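PDB 5UR2: bifunctional protein PutA from Bdellovibrio bacteriovorus, which probably oxidises proline to glutamate in two steps, with an FAD-dependent proline dehydrogenase and an NAD-dependent L-glutamate gamma-semialdehyde dehydrogenase in one chain. Local coordinates for residues B[205-210]-B[586-591]. Numbering follows the deposited sequence.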
loop_
_atom_site.group_PDB
_atom_site.type_symbol
_atom_site.label_atom_id
_atom_site.label_comp_id
_atom_site.label_asym_id
_atom_site.label_seq_id
_atom_site.Cartn_x
_atom_site.Cartn_y
_atom_site.Cartn_z
ATOM N N GLN B 205 -14.812 -27.724 -32.890
ATOM C CA GLN B 205 -15.593 -26.556 -32.493
ATOM C C GLN B 205 -16.761 -26.907 -31.572
ATOM O O GLN B 205 -17.876 -26.395 -31.724
ATOM C CB GLN B 205 -16.091 -25.796 -33.721
ATOM C CG GLN B 205 -14.974 -25.371 -34.678
ATOM C CD GLN B 205 -13.897 -24.501 -34.020
ATOM O OE1 GLN B 205 -14.187 -23.492 -33.369
ATOM N NE2 GLN B 205 -12.646 -24.885 -34.214
ATOM N N ILE B 206 -16.531 -27.764 -30.583
ATOM C CA ILE B 206 -17.582 -28.029 -29.605
ATOM C C ILE B 206 -17.916 -26.751 -28.853
ATOM O O ILE B 206 -17.027 -26.040 -28.370
ATOM C CB ILE B 206 -17.155 -29.152 -28.655
ATOM C CG1 ILE B 206 -17.038 -30.463 -29.437
ATOM C CG2 ILE B 206 -18.140 -29.265 -27.495
ATOM C CD1 ILE B 206 -16.396 -31.586 -28.635
ATOM N N LYS B 207 -19.206 -26.458 -28.730
ATOM C CA LYS B 207 -19.642 -25.226 -28.085
ATOM C C LYS B 207 -20.873 -25.544 -27.251
ATOM O O LYS B 207 -21.951 -25.802 -27.795
ATOM C CB LYS B 207 -19.933 -24.142 -29.125
ATOM C CG LYS B 207 -20.437 -22.845 -28.544
ATOM C CD LYS B 207 -19.393 -22.159 -27.644
ATOM C CE LYS B 207 -19.930 -20.795 -27.201
ATOM N NZ LYS B 207 -19.005 -20.046 -26.348
ATOM N N ASP B 208 -20.711 -25.510 -25.935
ATOM C CA ASP B 208 -21.769 -25.964 -25.039
ATOM C C ASP B 208 -23.015 -25.097 -25.139
ATOM O O ASP B 208 -24.135 -25.611 -25.050
ATOM C CB ASP B 208 -21.269 -25.944 -23.590
ATOM C CG ASP B 208 -20.535 -24.655 -23.236
ATOM O OD1 ASP B 208 -20.716 -23.623 -23.931
ATOM O OD2 ASP B 208 -19.802 -24.661 -22.222
ATOM N N ALA B 209 -22.842 -23.788 -25.355
ATOM C CA ALA B 209 -23.995 -22.910 -25.475
ATOM C C ALA B 209 -24.860 -23.318 -26.657
ATOM O O ALA B 209 -26.087 -23.163 -26.621
ATOM C CB ALA B 209 -23.538 -21.450 -25.593
ATOM N N ALA B 210 -24.246 -23.890 -27.685
ATOM C CA ALA B 210 -24.976 -24.503 -28.791
ATOM C C ALA B 210 -24.998 -26.019 -28.612
ATOM O O ALA B 210 -24.480 -26.784 -29.429
ATOM C CB ALA B 210 -24.358 -24.108 -30.123
ATOM N N PRO B 586 -20.635 -11.814 -28.276
ATOM C CA PRO B 586 -21.087 -13.209 -28.148
ATOM C C PRO B 586 -21.419 -13.550 -26.702
ATOM O O PRO B 586 -20.923 -12.913 -25.766
ATOM C CB PRO B 586 -19.883 -14.022 -28.642
ATOM C CG PRO B 586 -19.121 -13.066 -29.533
ATOM C CD PRO B 586 -19.313 -11.707 -28.922
ATOM N N TRP B 587 -22.269 -14.575 -26.531
ATOM C CA TRP B 587 -22.787 -14.961 -25.213
ATOM C C TRP B 587 -21.732 -14.959 -24.104
ATOM O O TRP B 587 -21.915 -14.328 -23.057
ATOM C CB TRP B 587 -23.438 -16.354 -25.257
ATOM C CG TRP B 587 -24.754 -16.491 -25.986
ATOM C CD1 TRP B 587 -25.249 -15.686 -26.973
ATOM C CD2 TRP B 587 -25.735 -17.518 -25.774
ATOM N NE1 TRP B 587 -26.478 -16.151 -27.383
ATOM C CE2 TRP B 587 -26.794 -17.276 -26.664
ATOM C CE3 TRP B 587 -25.819 -18.614 -24.909
ATOM C CZ2 TRP B 587 -27.927 -18.091 -26.717
ATOM C CZ3 TRP B 587 -26.936 -19.430 -24.976
ATOM C CH2 TRP B 587 -27.976 -19.160 -25.865
ATOM N N ALA B 588 -20.649 -15.713 -24.297
ATOM C CA ALA B 588 -19.653 -15.874 -23.238
ATOM C C ALA B 588 -18.861 -14.589 -23.016
ATOM O O ALA B 588 -18.448 -14.306 -21.885
ATOM C CB ALA B 588 -18.712 -17.040 -23.564
ATOM N N GLU B 589 -18.629 -13.811 -24.079
ATOM C CA GLU B 589 -17.984 -12.505 -23.933
ATOM C C GLU B 589 -18.837 -11.547 -23.107
ATOM O O GLU B 589 -18.343 -10.893 -22.185
ATOM C CB GLU B 589 -17.698 -11.923 -25.314
ATOM C CG GLU B 589 -16.784 -12.810 -26.109
ATOM C CD GLU B 589 -15.388 -12.766 -25.548
ATOM O OE1 GLU B 589 -14.777 -11.670 -25.556
ATOM O OE2 GLU B 589 -14.941 -13.803 -25.017
ATOM N N ALA B 590 -20.136 -11.474 -23.412
ATOM C CA ALA B 590 -21.034 -10.630 -22.636
ATOM C C ALA B 590 -21.111 -11.094 -21.179
ATOM O O ALA B 590 -21.155 -10.267 -20.263
ATOM C CB ALA B 590 -22.423 -10.622 -23.273
ATOM N N ASP B 591 -21.164 -12.416 -20.947
ATOM C CA ASP B 591 -21.189 -12.942 -19.577
ATOM C C ASP B 591 -19.931 -12.552 -18.809
ATOM O O ASP B 591 -20.001 -12.139 -17.644
ATOM C CB ASP B 591 -21.341 -14.467 -19.586
ATOM C CG ASP B 591 -21.317 -15.071 -18.182
ATOM O OD1 ASP B 591 -21.966 -14.529 -17.263
ATOM O OD2 ASP B 591 -20.621 -16.080 -17.997
HETATM O O HOH W 1 -20.162 -17.158 -26.664
#
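Ala-209 and Trp-587 make the apolar half of this contact, where a proline dehydrogenase loop touches an aldehyde dehydrogenase helix start through few atoms. The methyl CB of Ala-209 lies 3.7 Å from CE3 of Trp-587 and 4.0 Å from its CZ3, approaching the six-membered ring obliquely. CG of Trp-587, anti to its carbonyl carbon (chi1 -71°), sits beside the backbone N, and the CE3-CZ3 bond lies nearest the loop. Both residues are buried. Helix 476-491 packs on the indole through Met-482, Leu-483 and Leu-486, the ring of Phe-473 meets it at a steep tilt, and NE1 donates to the backbone O of Glu-813, which helps to fix the ring's rotation.

The polar half runs through water. Lys-207 reaches across with CG anti to its backbone N (chi1 178°), bends once at chi2 (64°) and is then extended to the ammonium. NZ of Lys-207 gives a hydrogen bond to a water at 3.1 Å, and that water also accepts from the backbone N of Ala-588 at 2.8 Å. That amide lies in the first turn of helix 587-611, where N-H groups lack an acceptor one turn back, so the water serves as one. The chain arrives end-on, with NZ of Lys-207 4.1 Å from the methyl CB of Ala-588. No direct hydrogen bond joins the segments.

Away from the predicted active-site residues and the flavin pocket, the contact links the loop after the second strand (194-197) of the proline dehydrogenase TIM barrel to the aldehyde dehydrogenase module, one small, water-bridged patch between the two parts of bifunctional PutA.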